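Local atomic coordinates of 1-acyl-sn-glycerol-3-phosphate acyltransferase (Thermotoga maritima, PDB entry 5KYM), a protein that catalyses the transfer of an acyl group to lysophosphatidic acid, giving phosphatidic acid, with its active site positioned for catalysis within the membrane bilayer. Residues Tyr14-Val19 against Phe57-Ser62; Ser62-Glu67 against Leu94-Thr99; Thr18-Phe23 against Glu50-Arg55; Lys40-Val45 against Ile118-Gly123. All coordinates share one frame; numbering follows the deposited sequence.

Contact 1 of 4, residues Tyr14-Val19 against Phe57-Ser62. With HGX (1-heptadecanoyl-2-tridecanoyl-3-glycerol-phosphonyl choline), chain D.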
# COMPACT_ATOMS: atom_id res chain seq x y z
N TYR A 14 15.01 11.72 0.19
CA TYR A 14 15.67 10.64 -0.53
C TYR A 14 16.90 10.18 0.21
O TYR A 14 17.17 8.97 0.27
CB TYR A 14 15.96 11.00 -2.00
CG TYR A 14 14.72 11.03 -2.88
CD1 TYR A 14 13.89 9.91 -2.96
CD2 TYR A 14 14.39 12.15 -3.60
CE1 TYR A 14 12.75 9.91 -3.75
CE2 TYR A 14 13.28 12.18 -4.41
CZ TYR A 14 12.44 11.06 -4.50
OH TYR A 14 11.27 11.10 -5.28
N PHE A 15 17.62 11.10 0.81
CA PHE A 15 18.82 10.73 1.51
C PHE A 15 18.48 9.78 2.68
O PHE A 15 18.91 8.64 2.72
CB PHE A 15 19.54 11.96 2.01
CG PHE A 15 20.77 11.63 2.80
CD1 PHE A 15 21.90 11.16 2.16
CD2 PHE A 15 20.78 11.77 4.18
CE1 PHE A 15 23.02 10.84 2.87
CE2 PHE A 15 21.92 11.45 4.92
CZ PHE A 15 23.03 10.98 4.25
N ILE A 16 17.65 10.27 3.59
CA ILE A 16 17.24 9.49 4.72
C ILE A 16 16.57 8.20 4.31
O ILE A 16 16.90 7.14 4.81
CB ILE A 16 16.27 10.29 5.62
CG1 ILE A 16 17.05 11.39 6.33
CG2 ILE A 16 15.60 9.39 6.68
CD1 ILE A 16 16.17 12.50 6.80
N ALA A 17 15.61 8.28 3.42
CA ALA A 17 14.92 7.10 2.92
C ALA A 17 15.86 6.04 2.34
O ALA A 17 15.60 4.85 2.50
CB ALA A 17 13.91 7.49 1.87
N THR A 18 16.93 6.46 1.68
CA THR A 18 17.83 5.52 1.05
C THR A 18 18.76 4.89 2.07
O THR A 18 18.90 3.68 2.15
CB THR A 18 18.66 6.20 -0.02
OG1 THR A 18 17.78 6.83 -0.95
CG2 THR A 18 19.47 5.14 -0.75
N VAL A 19 19.38 5.72 2.87
CA VAL A 19 20.17 5.20 3.97
C VAL A 19 19.34 4.31 4.88
O VAL A 19 19.83 3.31 5.38
CB VAL A 19 20.83 6.32 4.79
CG1 VAL A 19 21.53 5.73 6.00
CG2 VAL A 19 21.86 7.06 3.97
N PHE A 57 6.29 9.26 6.47
CA PHE A 57 5.51 10.46 6.41
C PHE A 57 6.09 11.50 7.35
O PHE A 57 5.97 12.69 7.07
CB PHE A 57 4.02 10.18 6.61
CG PHE A 57 3.44 9.45 5.48
CD1 PHE A 57 3.65 8.10 5.36
CD2 PHE A 57 2.80 10.11 4.47
CE1 PHE A 57 3.22 7.41 4.26
CE2 PHE A 57 2.38 9.42 3.32
CZ PHE A 57 2.59 8.07 3.23
N THR A 58 6.77 11.09 8.42
CA THR A 58 7.40 12.08 9.31
C THR A 58 8.57 12.74 8.61
O THR A 58 8.71 13.94 8.68
CB THR A 58 7.84 11.57 10.67
OG1 THR A 58 9.11 10.97 10.56
CG2 THR A 58 6.88 10.62 11.26
N TRP A 59 9.36 11.98 7.87
CA TRP A 59 10.39 12.61 7.06
C TRP A 59 9.87 13.70 6.09
O TRP A 59 10.62 14.56 5.64
CB TRP A 59 11.17 11.57 6.31
CG TRP A 59 11.66 10.53 7.14
CD1 TRP A 59 11.98 10.61 8.44
CD2 TRP A 59 11.95 9.21 6.75
NE1 TRP A 59 12.43 9.39 8.92
CE2 TRP A 59 12.44 8.52 7.87
CE3 TRP A 59 11.84 8.52 5.54
CZ2 TRP A 59 12.83 7.18 7.82
CZ3 TRP A 59 12.22 7.19 5.49
CH2 TRP A 59 12.69 6.53 6.61
N LEU A 60 8.59 13.61 5.71
CA LEU A 60 7.91 14.62 4.87
C LEU A 60 7.13 15.68 5.67
O LEU A 60 6.50 16.57 5.07
CB LEU A 60 6.99 13.93 3.84
CG LEU A 60 7.78 13.01 2.90
CD1 LEU A 60 6.89 12.09 2.11
CD2 LEU A 60 8.62 13.81 1.94
N PHE A 61 7.21 15.64 6.99
CA PHE A 61 6.44 16.59 7.82
C PHE A 61 4.98 16.63 7.37
O PHE A 61 4.40 17.71 7.19
CB PHE A 61 7.08 18.01 7.78
CG PHE A 61 8.56 17.99 8.11
CD1 PHE A 61 8.99 17.98 9.42
CD2 PHE A 61 9.52 17.91 7.11
CE1 PHE A 61 10.31 17.86 9.73
CE2 PHE A 61 10.86 17.80 7.39
CZ PHE A 61 11.25 17.76 8.71
N SER A 62 4.40 15.44 7.16
CA SER A 62 3.05 15.25 6.65
C SER A 62 2.27 14.40 7.62
O SER A 62 2.75 13.30 7.93
CB SER A 62 3.13 14.58 5.29
OG SER A 62 3.62 15.48 4.29
O11 HGX D . 13.06 8.63 12.39
C11 HGX D . 14.12 8.00 12.49
C12 HGX D . 14.97 7.70 11.28
C13 HGX D . 16.47 7.68 11.57
C14 HGX D . 17.29 7.42 10.29
C15 HGX D . 18.64 8.13 10.31
C16 HGX D . 19.49 8.03 9.02
C17 HGX D . 20.48 9.19 8.91
C18 HGX D . 21.63 8.99 7.93
O3 HGX D . 14.58 7.51 13.79
C3 HGX D . 13.73 6.92 14.79
C2 HGX D . 13.88 7.61 16.17
C1 HGX D . 12.53 8.07 16.80
O3P HGX D . 11.44 8.35 15.89
O2 HGX D . 14.84 8.70 16.09
C31 HGX D . 16.21 8.39 16.53
O31 HGX D . 16.40 8.45 17.73
C32 HGX D . 17.36 7.97 15.60
C33 HGX D . 18.28 9.09 15.10
C34 HGX D . 19.54 8.55 14.40
C35 HGX D . 20.23 9.61 13.50
C36 HGX D . 21.76 9.61 13.52
C37 HGX D . 22.45 10.57 12.53
C38 HGX D . 23.97 10.77 12.83
C39 HGX D . 24.83 11.41 11.71
C40 HGX D . 26.29 11.73 12.10
O1 HGX D . 9.52 8.11 17.55
P1 HGX D . 9.88 7.87 16.10
O4 HGX D . 9.75 6.47 15.57
O5 HGX D . 8.97 8.82 15.12
C4 HGX D . 7.82 9.59 15.53
C5 HGX D . 6.56 8.74 15.56
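With its first torsion at -52°, W59 sets CG beside its own backbone N and sends the indole toward helix 2-34, where I16 offers the CG2 branch, the methyl that stands anti to the backbone N. This methyl lies over one face of the indole: I16 CG2 is 3.6 Å from the centroid of the W59 six-membered ring and 17° off the ring normal, which meets the definition of a CH-pi contact. A17 adds a second point of support, its CA 3.7 Å from W59 CZ3. O11 of the bound phospholipid HGX, the ester carbonyl oxygen, lies at the indole edge near its plane, 3.6 Å from W59 NE1, too long to be counted as a hydrogen bond; outside the two segments Y20 meets the indole edge-to-face. If W59 were an alanine, I16 CG2 would probably lose its aromatic face and a gap would open between the helices beside the lipid ester. Beyond W59, F61 with its positive phi ends helix 38-59 in a Schellman motif. The two segments are joined by apolar and CH-pi contacts alone, a chemistry consistent with a helix pair that works within the bilayer.

Contact 2 of 4, residues Ser62-Glu67 against Leu94-Thr99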
# COMPACT_ATOMS: atom_id res chain seq x y z
N SER A 62 4.40 15.44 7.16
CA SER A 62 3.05 15.25 6.65
C SER A 62 2.27 14.40 7.62
O SER A 62 2.75 13.30 7.93
CB SER A 62 3.13 14.58 5.29
OG SER A 62 3.62 15.48 4.29
N ASP A 63 1.10 14.87 8.13
CA ASP A 63 0.43 14.13 9.24
C ASP A 63 -0.56 13.14 8.73
O ASP A 63 -1.47 13.51 7.98
CB ASP A 63 -0.25 15.04 10.24
CG ASP A 63 0.73 15.85 11.06
OD1 ASP A 63 1.49 16.59 10.40
OD2 ASP A 63 0.78 15.79 12.30
N VAL A 64 -0.42 11.87 9.11
CA VAL A 64 -1.35 10.86 8.65
C VAL A 64 -2.54 10.81 9.61
O VAL A 64 -2.39 11.08 10.76
CB VAL A 64 -0.62 9.51 8.52
CG1 VAL A 64 -1.57 8.39 8.09
CG2 VAL A 64 0.47 9.63 7.50
N VAL A 65 -3.73 10.50 9.14
CA VAL A 65 -4.90 10.35 10.05
C VAL A 65 -5.73 9.22 9.52
O VAL A 65 -6.13 9.22 8.38
CB VAL A 65 -5.78 11.63 10.07
CG1 VAL A 65 -7.04 11.46 10.86
CG2 VAL A 65 -5.01 12.78 10.62
N VAL A 66 -6.00 8.26 10.41
CA VAL A 66 -6.57 6.96 10.05
C VAL A 66 -7.91 6.77 10.71
O VAL A 66 -8.05 6.92 11.91
CB VAL A 66 -5.69 5.81 10.53
CG1 VAL A 66 -6.08 4.55 9.80
CG2 VAL A 66 -4.25 6.11 10.20
N GLU A 67 -8.92 6.43 9.96
CA GLU A 67 -10.10 5.95 10.62
C GLU A 67 -10.48 4.59 10.10
O GLU A 67 -10.24 4.23 8.97
CB GLU A 67 -11.17 6.97 10.51
CG GLU A 67 -11.63 7.15 9.12
CD GLU A 67 -12.77 8.09 9.05
OE1 GLU A 67 -13.91 7.67 9.45
OE2 GLU A 67 -12.50 9.22 8.56
N LEU A 94 1.31 0.27 4.09
CA LEU A 94 2.23 -0.58 4.88
C LEU A 94 2.25 -0.15 6.34
O LEU A 94 2.13 -0.97 7.24
CB LEU A 94 3.65 -0.55 4.31
CG LEU A 94 3.95 -1.37 3.03
CD1 LEU A 94 5.35 -1.23 2.45
CD2 LEU A 94 3.70 -2.82 3.34
N GLY A 95 2.34 1.15 6.55
CA GLY A 95 2.47 1.70 7.88
C GLY A 95 1.20 1.84 8.68
O GLY A 95 1.25 1.94 9.89
N PHE A 96 0.06 1.83 8.02
CA PHE A 96 -1.19 2.15 8.68
C PHE A 96 -2.34 1.20 8.44
O PHE A 96 -3.42 1.44 8.94
CB PHE A 96 -1.62 3.56 8.24
CG PHE A 96 -0.70 4.65 8.71
CD1 PHE A 96 -0.85 5.19 9.97
CD2 PHE A 96 0.28 5.12 7.92
CE1 PHE A 96 -0.03 6.17 10.42
CE2 PHE A 96 1.11 6.12 8.36
CZ PHE A 96 0.93 6.66 9.60
N VAL A 97 -2.13 0.15 7.66
CA VAL A 97 -3.22 -0.81 7.39
C VAL A 97 -2.70 -2.25 7.45
O VAL A 97 -3.25 -3.06 8.18
CB VAL A 97 -3.80 -0.57 6.00
CG1 VAL A 97 -4.94 -1.55 5.71
CG2 VAL A 97 -4.18 0.89 5.82
N ALA A 98 -1.63 -2.55 6.71
CA ALA A 98 -1.20 -3.91 6.52
C ALA A 98 0.17 -4.05 5.87
O ALA A 98 0.46 -3.35 4.92
CB ALA A 98 -2.25 -4.57 5.64
N THR A 99 0.99 -4.97 6.36
CA THR A 99 2.26 -5.21 5.75
C THR A 99 2.18 -6.43 4.92
O THR A 99 2.83 -7.46 5.22
CB THR A 99 3.41 -5.33 6.74
OG1 THR A 99 3.17 -6.35 7.69
CG2 THR A 99 3.55 -4.10 7.47
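F96 meets V64 and V66 with its phenyl ring, followed here from the backbone outward. CB is at the margin of the contact, 4.2 Å from V66 CG2. CG already lies beneath V64, with V64 CG1 at 3.9 Å. CD1 is met by both valines, F96 CD1 lying 3.5 Å from V66 CG2, which approaches the ring obliquely, and 3.8 Å from V64 CG1. CD2, CE1 and CE2 all lie under V64 CG1, with F96 CE1 at 3.6 Å and F96 CE2 at 3.5 Å from it, and CE2 also nears V64 CG2. At the tip, F96 CZ is 3.4 Å from V64 CG1. That methyl is centred over one ring face, 11° off the normal, so the V64 contact is CH-pi in geometry. The valine's first torsion of 177° places CG1 anti to the backbone N, making it the branch that covers the ring. V64 and V66 both point their CB atoms toward F96 while V65 points away, as expected for an extended strand. Beyond the two segments, L209 of the neighbouring strand 207-211 also touches F96, and K54 of helix 38-59 makes a cation-pi contact with the same ring. The contact thus packs helix 89-96, which begins at the aspartate end of the HX4D sequence motif, against the outermost strand 64-67 of the mixed sheet, a helix-on-sheet layer of the alpha-beta acyltransferase fold.

Contact 3 of 4, residues Thr18-Phe23 against Glu50-Arg55. With HGX (1-heptadecanoyl-2-tridecanoyl-3-glycerol-phosphonyl choline), chain D; DD9 (nonane), chain F.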
# COMPACT_ATOMS: atom_id res chain seq x y z
N THR A 18 16.93 6.46 1.68
CA THR A 18 17.83 5.52 1.05
C THR A 18 18.76 4.89 2.07
O THR A 18 18.90 3.68 2.15
CB THR A 18 18.66 6.20 -0.02
OG1 THR A 18 17.78 6.83 -0.95
CG2 THR A 18 19.47 5.14 -0.75
N VAL A 19 19.38 5.72 2.87
CA VAL A 19 20.17 5.20 3.97
C VAL A 19 19.34 4.31 4.88
O VAL A 19 19.83 3.31 5.38
CB VAL A 19 20.83 6.32 4.79
CG1 VAL A 19 21.53 5.73 6.00
CG2 VAL A 19 21.86 7.06 3.97
N TYR A 20 18.08 4.66 5.11
CA TYR A 20 17.27 3.91 6.04
C TYR A 20 16.94 2.54 5.42
O TYR A 20 17.21 1.47 6.06
CB TYR A 20 16.04 4.71 6.45
CG TYR A 20 15.18 4.09 7.55
CD1 TYR A 20 14.27 3.10 7.25
CD2 TYR A 20 15.21 4.56 8.84
CE1 TYR A 20 13.45 2.55 8.22
CE2 TYR A 20 14.38 4.02 9.82
CZ TYR A 20 13.50 3.00 9.52
OH TYR A 20 12.63 2.35 10.43
N ILE A 21 16.43 2.54 4.18
CA ILE A 21 16.04 1.27 3.54
C ILE A 21 17.25 0.36 3.33
O ILE A 21 17.15 -0.81 3.58
CB ILE A 21 15.26 1.42 2.25
CG1 ILE A 21 13.91 2.08 2.52
CG2 ILE A 21 14.91 0.06 1.67
CD1 ILE A 21 13.18 2.51 1.23
N VAL A 22 18.38 0.88 2.92
CA VAL A 22 19.52 0.04 2.53
C VAL A 22 20.32 -0.40 3.76
O VAL A 22 20.43 -1.58 4.02
CB VAL A 22 20.37 0.76 1.43
CG1 VAL A 22 21.76 0.21 1.33
CG2 VAL A 22 19.63 0.72 0.08
N PHE A 23 20.84 0.53 4.53
CA PHE A 23 21.74 0.18 5.62
C PHE A 23 21.00 -0.27 6.88
O PHE A 23 21.29 -1.32 7.41
CB PHE A 23 22.74 1.31 5.94
CG PHE A 23 23.61 1.68 4.76
CD1 PHE A 23 23.16 2.59 3.82
CD2 PHE A 23 24.85 1.13 4.61
CE1 PHE A 23 23.92 2.92 2.70
CE2 PHE A 23 25.64 1.45 3.51
CZ PHE A 23 25.17 2.34 2.55
N GLU A 50 6.42 -1.78 9.07
CA GLU A 50 5.32 -0.95 9.49
C GLU A 50 5.92 0.41 10.01
O GLU A 50 5.47 1.49 9.62
CB GLU A 50 4.50 -1.71 10.52
CG GLU A 50 3.51 -0.85 11.31
CD GLU A 50 2.70 -1.62 12.32
OE1 GLU A 50 3.25 -2.52 12.95
OE2 GLU A 50 1.51 -1.31 12.54
N LYS A 51 6.98 0.35 10.82
CA LYS A 51 7.59 1.56 11.34
C LYS A 51 8.11 2.41 10.21
O LYS A 51 8.04 3.60 10.26
CB LYS A 51 8.69 1.24 12.33
CG LYS A 51 8.15 0.51 13.56
CD LYS A 51 9.20 -0.36 14.29
CE LYS A 51 10.05 0.48 15.21
NZ LYS A 51 11.46 0.09 15.23
N PHE A 52 8.63 1.80 9.16
CA PHE A 52 9.08 2.54 7.99
C PHE A 52 7.92 3.28 7.33
O PHE A 52 7.99 4.49 7.05
CB PHE A 52 9.81 1.64 7.00
CG PHE A 52 10.02 2.26 5.67
CD1 PHE A 52 11.01 3.23 5.49
CD2 PHE A 52 9.21 1.93 4.57
CE1 PHE A 52 11.15 3.84 4.23
CE2 PHE A 52 9.39 2.52 3.33
CZ PHE A 52 10.35 3.47 3.16
N GLY A 53 6.84 2.55 7.10
CA GLY A 53 5.64 3.16 6.52
C GLY A 53 5.31 4.48 7.21
O GLY A 53 5.17 5.53 6.59
N LYS A 54 5.27 4.43 8.52
CA LYS A 54 4.91 5.55 9.34
C LYS A 54 5.95 6.61 9.30
O LYS A 54 5.63 7.76 9.01
CB LYS A 54 4.70 5.10 10.79
CG LYS A 54 3.42 4.31 10.98
CD LYS A 54 2.82 4.51 12.31
CE LYS A 54 1.77 3.53 12.59
NZ LYS A 54 2.40 2.17 12.60
N ARG A 55 7.18 6.23 9.60
CA ARG A 55 8.29 7.17 9.66
C ARG A 55 8.41 7.94 8.36
O ARG A 55 8.73 9.13 8.37
CB ARG A 55 9.59 6.42 9.97
CG ARG A 55 9.68 5.99 11.42
CD ARG A 55 10.98 5.36 11.86
NE ARG A 55 10.92 4.86 13.26
CZ ARG A 55 11.81 4.02 13.80
NH1 ARG A 55 12.84 3.56 13.10
NH2 ARG A 55 11.68 3.62 15.06
O11 HGX D . 13.06 8.63 12.39
C11 HGX D . 14.12 8.00 12.49
C12 HGX D . 14.97 7.70 11.28
C13 HGX D . 16.47 7.68 11.57
C14 HGX D . 17.29 7.42 10.29
C15 HGX D . 18.64 8.13 10.31
C16 HGX D . 19.49 8.03 9.02
C17 HGX D . 20.48 9.19 8.91
C18 HGX D . 21.63 8.99 7.93
O3 HGX D . 14.58 7.51 13.79
C3 HGX D . 13.73 6.92 14.79
C2 HGX D . 13.88 7.61 16.17
C1 HGX D . 12.53 8.07 16.80
O3P HGX D . 11.44 8.35 15.89
O2 HGX D . 14.84 8.70 16.09
C31 HGX D . 16.21 8.39 16.53
O31 HGX D . 16.40 8.45 17.73
C32 HGX D . 17.36 7.97 15.60
C33 HGX D . 18.28 9.09 15.10
C34 HGX D . 19.54 8.55 14.40
C35 HGX D . 20.23 9.61 13.50
C36 HGX D . 21.76 9.61 13.52
C37 HGX D . 22.45 10.57 12.53
C38 HGX D . 23.97 10.77 12.83
C39 HGX D . 24.83 11.41 11.71
C40 HGX D . 26.29 11.73 12.10
O1 HGX D . 9.52 8.11 17.55
P1 HGX D . 9.88 7.87 16.10
O4 HGX D . 9.75 6.47 15.57
O5 HGX D . 8.97 8.82 15.12
C4 HGX D . 7.82 9.59 15.53
C5 HGX D . 6.56 8.74 15.56
C1 DD9 F . 13.74 -1.19 8.27
C2 DD9 F . 13.25 -1.88 7.01
C3 DD9 F . 12.47 -0.88 6.17
C4 DD9 F . 12.04 -1.54 4.87
C5 DD9 F . 10.96 -0.69 4.19
C6 DD9 F . 10.40 -1.47 3.01
C7 DD9 F . 9.66 -0.66 1.95
C8 DD9 F . 9.08 -1.66 0.93
C9 DD9 F . 8.81 -0.99 -0.43
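Y20 and R55 meet through their polar ends: R55 NH1 donates a weak hydrogen bond to Y20 OH, 2.9 Å long but bent to 121°. The two side chains cross at about a right angle, with NH1 near the plane of the tyrosine ring at its edge. A separate N-H of the guanidinium serves the lipid, R55 NE donating to the phosphate oxygen O4 of HGX at 3.0 Å and 141°, while HGX C3 lies over one guanidinium face. The chain, extended from CG to NE, carries the guanidinium out to where NH1 and NE can serve the two partners. The rings of Y20 and F52 are near parallel but slid apart, with centroids 5.9 Å from each other; the closest carbons are Y20 CD1 and F52 CD1 at 3.7 Å. I21 brings its tip to the same phenyl, CD1 lying 3.6 Å from F52 CZ. Nonane neighbours both rings, its C5 covering one face of F52 and its C1 lying 3.8 Å from Y20 CE1. An alanine in place of F52 is likely to leave I21 CD1 without its aromatic partner and the middle of the nonane without the ring face that C5 lies over, opening a gap beside Y20. In the next shell, W59 packs edge-to-face with Y20, and Y24 also meets its ring. The supporting segments run antiparallel, at 174°, with axes 11.9 Å apart; nonane sits against F52 and Y20 between them while HGX lies along the flank at R55, an antiparallel membrane helix pair consistent with the two-helix motif that positions the active site.

Contact 4 of 4, residues Lys40-Val45 against Ile118-Gly123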
# COMPACT_ATOMS: atom_id res chain seq x y z
N LYS A 40 9.02 -15.06 15.95
CA LYS A 40 9.26 -13.69 16.34
C LYS A 40 10.23 -12.95 15.42
O LYS A 40 10.19 -11.72 15.35
CB LYS A 40 9.65 -13.55 17.79
CG LYS A 40 10.89 -14.25 18.22
CD LYS A 40 11.09 -14.01 19.72
CE LYS A 40 10.04 -14.72 20.59
NZ LYS A 40 10.68 -15.24 21.84
N ALA A 41 11.10 -13.67 14.71
CA ALA A 41 11.88 -13.03 13.66
C ALA A 41 10.95 -12.39 12.66
O ALA A 41 11.15 -11.28 12.22
CB ALA A 41 12.82 -14.01 12.98
N ARG A 42 9.89 -13.10 12.31
CA ARG A 42 8.93 -12.58 11.35
C ARG A 42 8.28 -11.33 11.92
O ARG A 42 8.11 -10.35 11.19
CB ARG A 42 7.88 -13.63 10.99
CG ARG A 42 7.16 -13.28 9.73
CD ARG A 42 5.92 -14.11 9.34
NE ARG A 42 5.26 -13.53 8.16
CZ ARG A 42 5.89 -13.27 6.98
NH1 ARG A 42 7.22 -13.50 6.77
NH2 ARG A 42 5.21 -12.71 5.98
N LYS A 43 7.93 -11.37 13.21
CA LYS A 43 7.24 -10.27 13.86
C LYS A 43 8.15 -9.03 13.81
O LYS A 43 7.69 -7.94 13.51
CB LYS A 43 6.86 -10.57 15.31
CG LYS A 43 5.47 -11.03 15.61
CD LYS A 43 5.32 -11.59 17.04
CE LYS A 43 5.55 -10.58 18.19
NZ LYS A 43 4.33 -9.76 18.52
N TYR A 44 9.44 -9.23 14.09
CA TYR A 44 10.42 -8.15 14.14
C TYR A 44 10.52 -7.49 12.79
O TYR A 44 10.38 -6.29 12.72
CB TYR A 44 11.79 -8.69 14.58
CG TYR A 44 12.94 -7.79 14.33
CD1 TYR A 44 13.09 -6.64 15.03
CD2 TYR A 44 13.93 -8.13 13.41
CE1 TYR A 44 14.18 -5.81 14.84
CE2 TYR A 44 15.03 -7.30 13.20
CZ TYR A 44 15.14 -6.12 13.91
OH TYR A 44 16.20 -5.26 13.74
N VAL A 45 10.73 -8.27 11.73
CA VAL A 45 10.91 -7.68 10.41
C VAL A 45 9.64 -6.95 10.00
O VAL A 45 9.71 -5.80 9.49
CB VAL A 45 11.21 -8.71 9.29
CG1 VAL A 45 11.37 -7.99 7.93
CG2 VAL A 45 12.46 -9.50 9.61
N ILE A 118 10.46 -6.01 -0.92
CA ILE A 118 9.35 -6.51 -1.76
C ILE A 118 9.26 -8.01 -1.69
O ILE A 118 8.18 -8.55 -1.60
CB ILE A 118 9.49 -6.12 -3.24
CG1 ILE A 118 9.38 -4.60 -3.40
CG2 ILE A 118 8.42 -6.83 -4.07
CD1 ILE A 118 9.48 -4.05 -4.80
N ARG A 119 10.41 -8.68 -1.80
CA ARG A 119 10.49 -10.12 -1.65
C ARG A 119 10.06 -10.55 -0.26
O ARG A 119 9.26 -11.45 -0.17
CB ARG A 119 11.89 -10.61 -1.92
CG ARG A 119 12.22 -10.75 -3.40
CD ARG A 119 13.37 -11.77 -3.67
NE ARG A 119 14.68 -11.14 -3.40
CZ ARG A 119 15.24 -10.20 -4.17
NH1 ARG A 119 14.66 -9.77 -5.31
NH2 ARG A 119 16.40 -9.67 -3.79
N TYR A 120 10.53 -9.89 0.80
CA TYR A 120 10.15 -10.32 2.15
C TYR A 120 8.63 -10.28 2.33
O TYR A 120 8.06 -11.20 2.92
CB TYR A 120 10.80 -9.49 3.25
CG TYR A 120 10.75 -10.16 4.62
CD1 TYR A 120 9.63 -10.08 5.39
CD2 TYR A 120 11.86 -10.84 5.13
CE1 TYR A 120 9.57 -10.69 6.64
CE2 TYR A 120 11.82 -11.43 6.38
CZ TYR A 120 10.66 -11.37 7.14
OH TYR A 120 10.53 -11.97 8.39
N LEU A 121 7.98 -9.25 1.79
CA LEU A 121 6.52 -9.13 1.85
C LEU A 121 5.78 -10.08 0.93
O LEU A 121 4.55 -9.94 0.78
CB LEU A 121 6.10 -7.68 1.56
CG LEU A 121 6.52 -6.69 2.65
CD1 LEU A 121 6.57 -5.27 2.11
CD2 LEU A 121 5.59 -6.81 3.88
N ASN A 122 6.51 -11.01 0.32
CA ASN A 122 6.00 -11.94 -0.67
C ASN A 122 5.36 -11.29 -1.87
O ASN A 122 4.47 -11.86 -2.45
CB ASN A 122 5.03 -12.92 -0.01
CG ASN A 122 5.66 -14.23 0.28
OD1 ASN A 122 5.32 -15.24 -0.32
ND2 ASN A 122 6.60 -14.22 1.20
N GLY A 123 5.82 -10.11 -2.26
CA GLY A 123 5.30 -9.43 -3.48
C GLY A 123 5.42 -10.22 -4.78
O GLY A 123 5.79 -11.34 -4.78
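Helix 38-59, one of the two long N-terminal helices, meets the end of helix 114-120 where Y120 reaches across to V45 and R42. V45 covers the tyrosine: its CG1 is 3.5 Å from the centroid of the Y120 ring and 13° off the normal, a CH-pi contact over the face. The other methyl sits farther out, V45 CG2 lying 3.4 Å from Y120 OH. With CG anti to the backbone N (chi1 -163°) the ring is directed at helix 38-59, and the phenol oxygen comes up to its backbone; there R42 CA is 3.4 Å from Y120 OH. Helix 114-120 stops just behind this ring in a Schellman motif, with N122 at positive phi, G123 N bonded to I118 O at 2.9 Å and N122 N to R119 O at 2.8 Å. The tyrosine is therefore the last helical residue before the turn. R42 runs along the outer side of the contact, extended from CG to NE. Its guanidinium is nearly parallel to the phenol ring, the planes 9° apart, but is displaced beyond the rim on the side of the ring plane remote from V45 CG1; the nearest atoms are R42 NH1 and Y120 CE1, 3.7 Å apart. From helix 2-34, L29 touches Y120 and S32 touches V45, while K144 NZ is hydrogen-bonded to the carbonyl oxygens of both N122 and G123.

Contacts 1 and 3 are buried and join the same pair, helix 2-34 and helix 38-59, sharing T18 and V19; W59 CH2 of contact 1 packs 3.6 Å from Y20 CG of contact 3. Both border HGX, yet contact 1 is wholly apolar across its segments whereas contact 3 adds a weak hydrogen bond and an arginine that holds the lipid phosphate. Contact 2 lies at the surface in the alpha-beta domain, strand against helix, though K54 of segment 50-55 in contact 3 bonds to G95 O of contact 2. Contact 4, partly buried, ties helix 38-59 to that domain, its centre about 21 Å from that of contact 1, its CH-pi core edged by a charged side chain.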